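Local atomic coordinates of single-strand DNA-binding protein (Agrobacterium tumefaciens, PDB entry 3BTP), a protein that coats single-stranded DNA without regard to sequence and mediates nuclear uptake of the transferred T-DNA strand during plant transformation. Residues Arg112-Val120 with Ser148-Tyr159. Residues are numbered along the deposited sequence; the frame is centred on the assembly and turned at random.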
loop_
_atom_site.group_PDB
_atom_site.type_symbol
_atom_site.label_atom_id
_atom_site.label_comp_id
_atom_site.label_asym_id
_atom_site.label_seq_id
_atom_site.Cartn_x
_atom_site.Cartn_y
_atom_site.Cartn_z
ATOM N N ARG A 112 -11.069 -9.490 -19.440
ATOM C CA ARG A 112 -9.986 -10.136 -18.620
ATOM C C ARG A 112 -8.548 -9.809 -19.064
ATOM O O ARG A 112 -8.231 -9.774 -20.255
ATOM C CB ARG A 112 -10.204 -11.640 -18.574
ATOM C CG ARG A 112 -11.461 -11.985 -17.798
ATOM C CD ARG A 112 -11.401 -13.368 -17.208
ATOM N NE ARG A 112 -10.900 -13.290 -15.853
ATOM C CZ ARG A 112 -11.659 -13.081 -14.778
ATOM N NH1 ARG A 112 -12.968 -12.936 -14.911
ATOM N NH2 ARG A 112 -11.109 -13.014 -13.571
ATOM N N ARG A 113 -7.696 -9.509 -18.080
ATOM C CA ARG A 113 -6.291 -9.241 -18.332
ATOM C C ARG A 113 -5.598 -10.518 -18.689
ATOM O O ARG A 113 -5.840 -11.566 -18.084
ATOM C CB ARG A 113 -5.647 -8.685 -17.089
ATOM C CG ARG A 113 -6.008 -7.242 -16.736
ATOM C CD ARG A 113 -4.824 -6.795 -15.922
ATOM N NE ARG A 113 -4.389 -5.516 -16.376
ATOM C CZ ARG A 113 -3.194 -5.172 -16.804
ATOM N NH1 ARG A 113 -2.194 -6.012 -16.844
ATOM N NH2 ARG A 113 -3.035 -3.914 -17.167
ATOM N N THR A 114 -4.714 -10.420 -19.663
ATOM C CA THR A 114 -3.863 -11.538 -20.080
ATOM C C THR A 114 -2.793 -11.980 -19.036
ATOM O O THR A 114 -2.280 -13.070 -19.113
ATOM C CB THR A 114 -3.163 -11.196 -21.405
ATOM O OG1 THR A 114 -2.312 -10.058 -21.202
ATOM C CG2 THR A 114 -4.234 -10.925 -22.557
ATOM N N ASP A 115 -2.506 -11.127 -18.057
ATOM C CA ASP A 115 -1.516 -11.351 -17.022
ATOM C C ASP A 115 -2.127 -11.414 -15.616
ATOM O O ASP A 115 -1.460 -11.141 -14.626
ATOM C CB ASP A 115 -0.438 -10.237 -17.123
ATOM C CG ASP A 115 -0.987 -8.840 -16.782
ATOM O OD1 ASP A 115 -2.184 -8.796 -16.493
ATOM O OD2 ASP A 115 -0.239 -7.808 -16.777
ATOM N N GLU A 116 -3.395 -11.793 -15.527
ATOM C CA GLU A 116 -4.151 -11.813 -14.261
ATOM C C GLU A 116 -3.655 -12.928 -13.286
ATOM O O GLU A 116 -3.997 -12.924 -12.090
ATOM C CB GLU A 116 -5.663 -11.945 -14.576
ATOM C CG GLU A 116 -6.108 -13.302 -15.226
ATOM C CD GLU A 116 -7.703 -13.481 -15.316
ATOM O OE1 GLU A 116 -8.517 -12.710 -14.708
ATOM O OE2 GLU A 116 -8.139 -14.427 -16.006
ATOM N N TYR A 117 -2.905 -13.917 -13.838
ATOM C CA TYR A 117 -2.105 -14.811 -13.018
ATOM C C TYR A 117 -0.787 -15.197 -13.684
ATOM O O TYR A 117 -0.617 -15.084 -14.925
ATOM C CB TYR A 117 -2.900 -16.017 -12.397
ATOM C CG TYR A 117 -3.276 -17.105 -13.407
ATOM C CD1 TYR A 117 -2.352 -18.112 -13.761
ATOM C CD2 TYR A 117 -4.539 -17.082 -14.050
ATOM C CE1 TYR A 117 -2.663 -19.093 -14.703
ATOM C CE2 TYR A 117 -4.885 -18.071 -14.957
ATOM C CZ TYR A 117 -3.937 -19.063 -15.294
ATOM O OH TYR A 117 -4.267 -20.008 -16.218
ATOM N N ILE A 118 0.146 -15.592 -12.820
ATOM C CA ILE A 118 1.411 -16.157 -13.186
ATOM C C ILE A 118 1.543 -17.517 -12.446
ATOM O O ILE A 118 1.244 -17.611 -11.254
ATOM C CB ILE A 118 2.572 -15.221 -12.783
ATOM C CG1 ILE A 118 2.431 -13.810 -13.419
ATOM C CG2 ILE A 118 3.921 -15.848 -13.106
ATOM C CD1 ILE A 118 3.368 -12.791 -12.855
ATOM N N LEU A 119 2.003 -18.554 -13.153
ATOM C CA LEU A 119 2.277 -19.863 -12.543
ATOM C C LEU A 119 3.749 -19.991 -12.285
ATOM O O LEU A 119 4.555 -19.880 -13.224
ATOM C CB LEU A 119 1.823 -21.032 -13.477
ATOM C CG LEU A 119 0.286 -21.200 -13.558
ATOM C CD1 LEU A 119 -0.018 -22.526 -14.278
ATOM C CD2 LEU A 119 -0.461 -21.177 -12.147
ATOM N N VAL A 120 4.124 -20.172 -11.019
ATOM C CA VAL A 120 5.555 -20.286 -10.704
ATOM C C VAL A 120 5.910 -21.727 -10.370
ATOM O O VAL A 120 5.162 -22.413 -9.686
ATOM C CB VAL A 120 6.025 -19.352 -9.541
ATOM C CG1 VAL A 120 7.581 -19.354 -9.440
ATOM C CG2 VAL A 120 5.471 -17.915 -9.726
ATOM N N SER A 148 1.907 -25.695 -8.444
ATOM C CA SER A 148 2.533 -24.375 -8.677
ATOM C C SER A 148 2.308 -23.436 -7.500
ATOM O O SER A 148 1.296 -23.557 -6.784
ATOM C CB SER A 148 1.940 -23.693 -9.943
ATOM O OG SER A 148 2.110 -24.538 -11.050
ATOM N N CYS A 149 3.227 -22.469 -7.349
ATOM C CA CYS A 149 2.874 -21.194 -6.718
ATOM C C CYS A 149 2.036 -20.280 -7.689
ATOM O O CYS A 149 2.559 -19.750 -8.672
ATOM C CB CYS A 149 4.108 -20.442 -6.172
ATOM S SG CYS A 149 3.576 -19.021 -5.194
ATOM N N ARG A 150 0.737 -20.119 -7.420
ATOM C CA ARG A 150 -0.126 -19.290 -8.269
ATOM C C ARG A 150 -0.150 -17.804 -7.813
ATOM O O ARG A 150 -0.515 -17.485 -6.673
ATOM C CB ARG A 150 -1.555 -19.866 -8.273
ATOM C CG ARG A 150 -1.675 -21.339 -8.711
ATOM C CD ARG A 150 -3.177 -21.730 -8.946
ATOM N NE ARG A 150 -4.040 -21.523 -7.769
ATOM C CZ ARG A 150 -4.235 -22.375 -6.742
ATOM N NH1 ARG A 150 -3.630 -23.564 -6.716
ATOM N NH2 ARG A 150 -5.091 -22.048 -5.745
ATOM N N LEU A 151 0.216 -16.895 -8.699
ATOM C CA LEU A 151 0.276 -15.482 -8.313
ATOM C C LEU A 151 -0.900 -14.753 -8.987
ATOM O O LEU A 151 -1.032 -14.880 -10.175
ATOM C CB LEU A 151 1.649 -14.883 -8.691
ATOM C CG LEU A 151 2.893 -15.313 -7.871
ATOM C CD1 LEU A 151 4.190 -14.610 -8.308
ATOM C CD2 LEU A 151 2.747 -15.049 -6.319
ATOM N N TYR A 152 -1.792 -14.099 -8.200
ATOM C CA TYR A 152 -2.977 -13.377 -8.741
ATOM C C TYR A 152 -2.715 -11.848 -8.769
ATOM O O TYR A 152 -2.319 -11.286 -7.751
ATOM C CB TYR A 152 -4.186 -13.658 -7.871
ATOM C CG TYR A 152 -4.460 -15.115 -7.703
ATOM C CD1 TYR A 152 -5.235 -15.796 -8.644
ATOM C CD2 TYR A 152 -3.913 -15.840 -6.632
ATOM C CE1 TYR A 152 -5.459 -17.142 -8.527
ATOM C CE2 TYR A 152 -4.131 -17.200 -6.497
ATOM C CZ TYR A 152 -4.929 -17.830 -7.441
ATOM O OH TYR A 152 -5.217 -19.153 -7.317
ATOM N N ARG A 153 -2.923 -11.207 -9.902
ATOM C CA ARG A 153 -2.698 -9.768 -10.062
ATOM C C ARG A 153 -3.859 -9.043 -9.346
ATOM O O ARG A 153 -5.009 -9.440 -9.503
ATOM C CB ARG A 153 -2.713 -9.404 -11.538
ATOM C CG ARG A 153 -2.194 -7.979 -11.838
ATOM C CD ARG A 153 -2.530 -7.536 -13.309
ATOM N NE ARG A 153 -2.055 -6.155 -13.556
ATOM C CZ ARG A 153 -0.788 -5.798 -13.804
ATOM N NH1 ARG A 153 0.186 -6.714 -13.919
ATOM N NH2 ARG A 153 -0.485 -4.504 -13.986
ATOM N N ASP A 154 -3.574 -8.033 -8.512
ATOM C CA ASP A 154 -4.636 -7.236 -7.883
ATOM C C ASP A 154 -4.891 -5.995 -8.740
ATOM O O ASP A 154 -4.375 -5.917 -9.852
ATOM C CB ASP A 154 -4.359 -6.914 -6.402
ATOM C CG ASP A 154 -3.299 -5.794 -6.172
ATOM O OD1 ASP A 154 -2.774 -5.192 -7.145
ATOM O OD2 ASP A 154 -2.941 -5.562 -4.963
ATOM N N GLY A 155 -5.634 -5.007 -8.204
ATOM C CA GLY A 155 -6.001 -3.850 -9.008
ATOM C C GLY A 155 -4.897 -2.889 -9.407
ATOM O O GLY A 155 -5.066 -2.142 -10.356
ATOM N N VAL A 156 -3.773 -2.917 -8.708
ATOM C CA VAL A 156 -2.583 -2.110 -9.031
ATOM C C VAL A 156 -1.393 -2.933 -9.599
ATOM O O VAL A 156 -0.315 -2.382 -9.831
ATOM C CB VAL A 156 -2.128 -1.227 -7.795
ATOM C CG1 VAL A 156 -3.271 -0.257 -7.390
ATOM C CG2 VAL A 156 -1.831 -2.072 -6.580
ATOM N N GLY A 157 -1.546 -4.237 -9.838
ATOM C CA GLY A 157 -0.407 -4.971 -10.401
ATOM C C GLY A 157 0.548 -5.585 -9.375
ATOM O O GLY A 157 1.630 -6.005 -9.727
ATOM N N ASN A 158 0.142 -5.596 -8.099
ATOM C CA ASN A 158 0.734 -6.480 -7.061
ATOM C C ASN A 158 0.265 -7.890 -7.348
ATOM O O ASN A 158 -0.836 -8.073 -7.901
ATOM C CB ASN A 158 0.273 -6.119 -5.663
ATOM C CG ASN A 158 0.480 -4.645 -5.329
ATOM O OD1 ASN A 158 1.486 -4.020 -5.669
ATOM N ND2 ASN A 158 -0.504 -4.083 -4.658
ATOM N N TYR A 159 1.092 -8.863 -6.995
ATOM C CA TYR A 159 0.782 -10.274 -7.200
ATOM C C TYR A 159 0.768 -11.019 -5.848
ATOM O O TYR A 159 1.753 -11.014 -5.068
ATOM C CB TYR A 159 1.766 -10.921 -8.248
ATOM C CG TYR A 159 1.392 -10.639 -9.721
ATOM C CD1 TYR A 159 0.560 -11.470 -10.416
ATOM C CD2 TYR A 159 1.832 -9.510 -10.368
ATOM C CE1 TYR A 159 0.207 -11.220 -11.760
ATOM C CE2 TYR A 159 1.466 -9.213 -11.711
ATOM C CZ TYR A 159 0.662 -10.086 -12.399
ATOM O OH TYR A 159 0.273 -9.816 -13.700
#
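Ile118 and Leu151 exchange a pair of backbone hydrogen bonds, Ile118 N to Leu151 O at 3.0 Å and Leu151 N to Ile118 O at 2.8 Å, that set the antiparallel register of strands 117-120 and 149-153. Val120 N repeats the pattern with Cys149 O, whereas the return bond from Cys149 N is weak. Beyond the last bridge Arg153 N still donates to Glu116 O.

Apolar side chains suit the face carrying Ile118, Val120, Cys149 and Leu151: Leu264 of strand 263-266 packs on Ile118 and Leu151, and Phe128 on Val120. Val120 CG2 meets Leu151 CD1 at 3.8 Å. With CG1 beside its backbone N (chi1 -57°) and chi2 extended, Ile118 lays CD1 over one face of the Tyr159 ring, a CH-pi contact 3.8 Å from the centroid. On the other side of the sheet Leu119 CD2 rests on the aliphatic CG of Arg150, leaving that guanidinium to reach Asp212 O and Phe145 O.

Charge gathers where strand 117-120 begins and strand 149-153 ends. The guanidinium groups of Arg113 and Arg153 stack, their planes 11° apart; Asp115, whose OD1 accepts from Arg113 NH1 in the plane of that guanidinium, probably offsets the like charges. Its OD2 sits 3.1 Å from Arg153 NH1 but well above that guanidinium, a purely electrostatic pairing, and also meets Lys266. Arg153, extended from CG to NE, turns NH1 in plane to Tyr159 OH and also pairs with Glu304.

The whole is a central strand pairing in a four-stranded antiparallel sheet of order 2-1-3-4, with a salt-bridge network at one end facing strands 263-266 and 304-308 of a second sheet with the same strand order.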